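DNA mismatch repair protein MLH3 (Saccharomyces cerevisiae S288C, PDB 6RMN) takes part in DNA mismatch repair as a subunit of the MutLbeta heterodimer, correcting insertion-deletion loops left by replication, DNA damage or meiotic recombination. Local coordinates at residues 77-89 with 130-142. Numbering follows the deposited sequence.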
loop_
_atom_site.group_PDB
_atom_site.type_symbol
_atom_site.label_atom_id
_atom_site.label_comp_id
_atom_site.label_asym_id
_atom_site.label_seq_id
_atom_site.Cartn_x
_atom_site.Cartn_y
_atom_site.Cartn_z
ATOM N N ASP B 77 37.067 -18.897 26.143
ATOM C CA ASP B 77 38.473 -19.026 26.535
ATOM C C ASP B 77 39.348 -19.294 25.312
ATOM O O ASP B 77 39.055 -20.186 24.514
ATOM C CB ASP B 77 38.660 -20.139 27.582
ATOM C CG ASP B 77 38.395 -19.740 29.023
ATOM O OD1 ASP B 77 38.940 -18.696 29.468
ATOM O OD2 ASP B 77 37.678 -20.490 29.721
ATOM N N LEU B 78 40.403 -18.493 25.163
ATOM C CA LEU B 78 41.349 -18.526 24.055
ATOM C C LEU B 78 42.753 -18.925 24.536
ATOM O O LEU B 78 43.221 -18.448 25.579
ATOM C CB LEU B 78 41.352 -17.137 23.390
ATOM C CG LEU B 78 42.218 -16.885 22.158
ATOM C CD1 LEU B 78 41.779 -17.734 20.964
ATOM C CD2 LEU B 78 42.138 -15.436 21.777
ATOM N N LYS B 79 43.410 -19.809 23.768
ATOM C CA LYS B 79 44.750 -20.317 24.072
ATOM C C LYS B 79 45.789 -19.796 23.076
ATOM O O LYS B 79 45.444 -19.527 21.920
ATOM C CB LYS B 79 44.748 -21.863 24.080
ATOM C CG LYS B 79 45.791 -22.477 25.013
ATOM C CD LYS B 79 45.867 -23.995 24.876
ATOM C CE LYS B 79 46.984 -24.582 25.710
ATOM N NZ LYS B 79 47.018 -26.067 25.629
ATOM N N ASP B 80 47.066 -19.677 23.537
ATOM C CA ASP B 80 48.252 -19.266 22.766
ATOM C C ASP B 80 48.005 -18.033 21.882
ATOM O O ASP B 80 48.175 -18.078 20.656
ATOM C CB ASP B 80 48.810 -20.459 21.950
ATOM C CG ASP B 80 50.255 -20.309 21.491
ATOM O OD1 ASP B 80 51.146 -20.125 22.362
ATOM O OD2 ASP B 80 50.500 -20.399 20.266
ATOM N N CYS B 81 47.556 -16.948 22.522
ATOM C CA CYS B 81 47.275 -15.678 21.869
ATOM C C CYS B 81 47.980 -14.577 22.648
ATOM O O CYS B 81 47.455 -14.057 23.639
ATOM C CB CYS B 81 45.772 -15.435 21.756
ATOM S SG CYS B 81 45.321 -14.013 20.724
ATOM N N CYS B 82 49.222 -14.290 22.234
ATOM C CA CYS B 82 50.081 -13.276 22.832
ATOM C C CYS B 82 50.499 -12.304 21.746
ATOM O O CYS B 82 51.036 -12.709 20.705
ATOM C CB CYS B 82 51.284 -13.909 23.523
ATOM S SG CYS B 82 50.858 -15.251 24.667
ATOM N N ILE B 83 50.198 -11.023 21.968
ATOM C CA ILE B 83 50.467 -9.957 21.012
ATOM C C ILE B 83 51.556 -9.018 21.525
ATOM O O ILE B 83 51.484 -8.542 22.660
ATOM C CB ILE B 83 49.132 -9.232 20.626
ATOM C CG1 ILE B 83 48.185 -10.186 19.846
ATOM C CG2 ILE B 83 49.380 -7.931 19.840
ATOM C CD1 ILE B 83 46.751 -9.714 19.705
ATOM N N GLU B 84 52.565 -8.754 20.679
ATOM C CA GLU B 84 53.656 -7.832 20.995
ATOM C C GLU B 84 53.121 -6.409 20.853
ATOM O O GLU B 84 52.475 -6.086 19.850
ATOM C CB GLU B 84 54.854 -8.060 20.060
ATOM C CG GLU B 84 55.839 -9.110 20.553
ATOM C CD GLU B 84 56.898 -9.529 19.549
ATOM O OE1 GLU B 84 57.527 -8.637 18.934
ATOM O OE2 GLU B 84 57.109 -10.752 19.384
ATOM N N VAL B 85 53.349 -5.580 21.881
ATOM C CA VAL B 85 52.893 -4.186 21.939
ATOM C C VAL B 85 54.000 -3.224 22.406
ATOM O O VAL B 85 54.882 -3.629 23.168
ATOM C CB VAL B 85 51.597 -4.016 22.793
ATOM C CG1 VAL B 85 50.369 -4.581 22.079
ATOM C CG2 VAL B 85 51.743 -4.613 24.193
ATOM N N ASP B 86 53.917 -1.940 21.983
ATOM C CA ASP B 86 54.816 -0.843 22.392
ATOM C C ASP B 86 54.558 -0.506 23.869
ATOM O O ASP B 86 53.512 -0.889 24.406
ATOM C CB ASP B 86 54.522 0.433 21.567
ATOM C CG ASP B 86 54.997 0.427 20.130
ATOM O OD1 ASP B 86 56.106 -0.102 19.868
ATOM O OD2 ASP B 86 54.279 0.981 19.269
ATOM N N ARG B 87 55.473 0.256 24.503
ATOM C CA ARG B 87 55.320 0.693 25.896
ATOM C C ARG B 87 54.046 1.540 26.070
ATOM O O ARG B 87 53.266 1.285 26.991
ATOM C CB ARG B 87 56.577 1.430 26.390
ATOM C CG ARG B 87 57.716 0.475 26.752
ATOM C CD ARG B 87 59.001 1.186 27.162
ATOM N NE ARG B 87 59.806 1.613 26.012
ATOM C CZ ARG B 87 60.699 0.851 25.382
ATOM N NH1 ARG B 87 60.906 -0.403 25.769
ATOM N NH2 ARG B 87 61.380 1.333 24.350
ATOM N N THR B 88 53.797 2.478 25.134
ATOM C CA THR B 88 52.606 3.331 25.131
ATOM C C THR B 88 51.334 2.498 24.884
ATOM O O THR B 88 50.299 2.771 25.495
ATOM C CB THR B 88 52.740 4.458 24.096
ATOM O OG1 THR B 88 52.871 3.887 22.793
ATOM C CG2 THR B 88 53.905 5.398 24.388
ATOM N N GLU B 89 51.419 1.480 23.996
ATOM C CA GLU B 89 50.299 0.589 23.685
ATOM C C GLU B 89 49.950 -0.242 24.910
ATOM O O GLU B 89 48.770 -0.381 25.233
ATOM C CB GLU B 89 50.625 -0.323 22.494
ATOM C CG GLU B 89 50.764 0.421 21.179
ATOM C CD GLU B 89 51.114 -0.420 19.967
ATOM O OE1 GLU B 89 51.675 -1.526 20.138
ATOM O OE2 GLU B 89 50.836 0.042 18.838
ATOM N N SER B 130 35.193 -15.581 15.930
ATOM C CA SER B 130 34.895 -15.935 14.536
ATOM C C SER B 130 35.572 -15.018 13.521
ATOM O O SER B 130 36.176 -15.508 12.568
ATOM C CB SER B 130 33.388 -15.959 14.288
ATOM O OG SER B 130 32.702 -16.760 15.238
ATOM N N LYS B 131 35.473 -13.698 13.731
ATOM C CA LYS B 131 36.044 -12.664 12.864
ATOM C C LYS B 131 37.580 -12.683 12.838
ATOM O O LYS B 131 38.172 -12.537 11.764
ATOM C CB LYS B 131 35.496 -11.275 13.278
ATOM C CG LYS B 131 35.833 -10.133 12.324
ATOM C CD LYS B 131 35.018 -10.108 11.036
ATOM C CE LYS B 131 35.575 -9.075 10.091
ATOM N NZ LYS B 131 35.085 -9.273 8.708
ATOM N N TYR B 132 38.211 -12.868 14.011
ATOM C CA TYR B 132 39.664 -12.883 14.193
ATOM C C TYR B 132 40.318 -14.064 13.464
ATOM O O TYR B 132 41.383 -13.887 12.861
ATOM C CB TYR B 132 40.007 -12.800 15.701
ATOM C CG TYR B 132 41.126 -13.667 16.233
ATOM C CD1 TYR B 132 42.457 -13.339 15.998
ATOM C CD2 TYR B 132 40.862 -14.714 17.110
ATOM C CE1 TYR B 132 43.496 -14.093 16.542
ATOM C CE2 TYR B 132 41.894 -15.479 17.658
ATOM C CZ TYR B 132 43.211 -15.176 17.356
ATOM O OH TYR B 132 44.237 -15.934 17.875
ATOM N N ASN B 133 39.674 -15.247 13.508
ATOM C CA ASN B 133 40.094 -16.489 12.850
ATOM C C ASN B 133 41.626 -16.788 12.928
ATOM O O ASN B 133 42.250 -17.209 11.944
ATOM C CB ASN B 133 39.587 -16.502 11.405
ATOM C CG ASN B 133 39.632 -17.855 10.736
ATOM O OD1 ASN B 133 39.615 -18.899 11.393
ATOM N ND2 ASN B 133 39.718 -17.861 9.413
ATOM N N GLY B 134 42.206 -16.570 14.103
ATOM C CA GLY B 134 43.634 -16.810 14.328
ATOM C C GLY B 134 44.594 -15.722 13.871
ATOM O O GLY B 134 45.793 -15.817 14.147
ATOM N N ASP B 135 44.080 -14.665 13.189
ATOM C CA ASP B 135 44.884 -13.544 12.693
ATOM C C ASP B 135 45.194 -12.536 13.818
ATOM O O ASP B 135 44.367 -11.672 14.127
ATOM C CB ASP B 135 44.210 -12.875 11.469
ATOM C CG ASP B 135 45.005 -11.795 10.740
ATOM O OD1 ASP B 135 46.092 -11.401 11.239
ATOM O OD2 ASP B 135 44.537 -11.327 9.690
ATOM N N LYS B 136 46.406 -12.652 14.406
ATOM C CA LYS B 136 46.896 -11.802 15.503
ATOM C C LYS B 136 47.044 -10.325 15.129
ATOM O O LYS B 136 46.785 -9.462 15.967
ATOM C CB LYS B 136 48.204 -12.348 16.081
ATOM C CG LYS B 136 48.001 -13.515 17.032
ATOM C CD LYS B 136 49.319 -14.174 17.397
ATOM C CE LYS B 136 49.091 -15.528 18.014
ATOM N NZ LYS B 136 50.359 -16.133 18.503
ATOM N N ASP B 137 47.447 -10.039 13.873
ATOM C CA ASP B 137 47.606 -8.683 13.326
ATOM C C ASP B 137 46.245 -7.971 13.240
ATOM O O ASP B 137 46.163 -6.760 13.464
ATOM C CB ASP B 137 48.257 -8.729 11.929
ATOM C CG ASP B 137 49.339 -9.780 11.754
ATOM O OD1 ASP B 137 50.343 -9.731 12.511
ATOM O OD2 ASP B 137 49.184 -10.653 10.856
ATOM N N TYR B 138 45.185 -8.734 12.908
ATOM C CA TYR B 138 43.822 -8.236 12.811
ATOM C C TYR B 138 43.297 -7.839 14.203
ATOM O O TYR B 138 42.723 -6.758 14.355
ATOM C CB TYR B 138 42.889 -9.283 12.151
ATOM C CG TYR B 138 41.431 -8.891 12.250
ATOM C CD1 TYR B 138 40.890 -7.927 11.403
ATOM C CD2 TYR B 138 40.615 -9.408 13.257
ATOM C CE1 TYR B 138 39.569 -7.501 11.540
ATOM C CE2 TYR B 138 39.296 -8.972 13.416
ATOM C CZ TYR B 138 38.778 -8.027 12.546
ATOM O OH TYR B 138 37.504 -7.559 12.700
ATOM N N LEU B 139 43.448 -8.746 15.189
ATOM C CA LEU B 139 42.968 -8.584 16.554
ATOM C C LEU B 139 43.599 -7.369 17.232
ATOM O O LEU B 139 42.874 -6.589 17.846
ATOM C CB LEU B 139 43.198 -9.879 17.362
ATOM C CG LEU B 139 42.627 -9.943 18.784
ATOM C CD1 LEU B 139 41.123 -9.712 18.799
ATOM C CD2 LEU B 139 42.945 -11.265 19.419
ATOM N N LYS B 140 44.929 -7.184 17.071
ATOM C CA LYS B 140 45.658 -6.034 17.615
ATOM C C LYS B 140 45.052 -4.732 17.058
ATOM O O LYS B 140 44.707 -3.840 17.842
ATOM C CB LYS B 140 47.159 -6.119 17.289
ATOM C CG LYS B 140 47.975 -4.993 17.921
ATOM C CD LYS B 140 49.439 -5.051 17.553
ATOM C CE LYS B 140 50.224 -3.976 18.263
ATOM N NZ LYS B 140 51.682 -4.062 17.976
ATOM N N MET B 141 44.886 -4.651 15.718
ATOM C CA MET B 141 44.325 -3.490 15.032
ATOM C C MET B 141 42.944 -3.115 15.576
ATOM O O MET B 141 42.679 -1.937 15.810
ATOM C CB MET B 141 44.251 -3.737 13.518
ATOM C CG MET B 141 44.098 -2.474 12.716
ATOM S SD MET B 141 42.703 -2.541 11.579
ATOM C CE MET B 141 41.364 -1.817 12.626
ATOM N N VAL B 142 42.093 -4.124 15.799
ATOM C CA VAL B 142 40.711 -3.996 16.261
ATOM C C VAL B 142 40.642 -3.515 17.725
ATOM O O VAL B 142 39.836 -2.643 18.027
ATOM C CB VAL B 142 39.955 -5.318 15.968
ATOM C CG1 VAL B 142 38.904 -5.645 17.012
ATOM C CG2 VAL B 142 39.335 -5.263 14.589
#
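Strand 82-85 and the loop before it pack against the start of helix 136-151 and Tyr132 at the end of helix 126-132, a strand-on-helix contact in the lobe of the MLH3 C-terminal domain remote from its zinc ions. Ile83 points at the helix: its CD1 lies 3.7 Å from Lys136 O, while its CG2 rests on the aliphatic chain of Lys140, 3.7 Å from CD. With CG anti to the backbone N (chi1 -176°) and the rest extended, Lys140 runs past Ile83 to the far end of the strand. There NZ donates to Glu84 O at 2.9 Å, in the carbonyl plane, and makes a weak hydrogen bond, part of a salt bridge, to Glu89 OE1 at 3.3 Å. The same OE1 accepts from Asp86 N, which helps hold the carboxylate in the first turn of helix 87-101. A methionine in place of Lys140 would probably leave Glu84 O and the Glu89 carboxylate without their charged partner. At the other end, Cys81 SG lies obliquely to the Tyr132 ring, 3.6 Å from OH, and touches Leu139 CD2; Leu78 CD1 meets the ring edge at CE2. Strand 82-85 pairs with strand 117-124, so helix 136-151 lies against an antiparallel sheet, consistent with the regulatory (external) subdomain of MutL C-terminal domains.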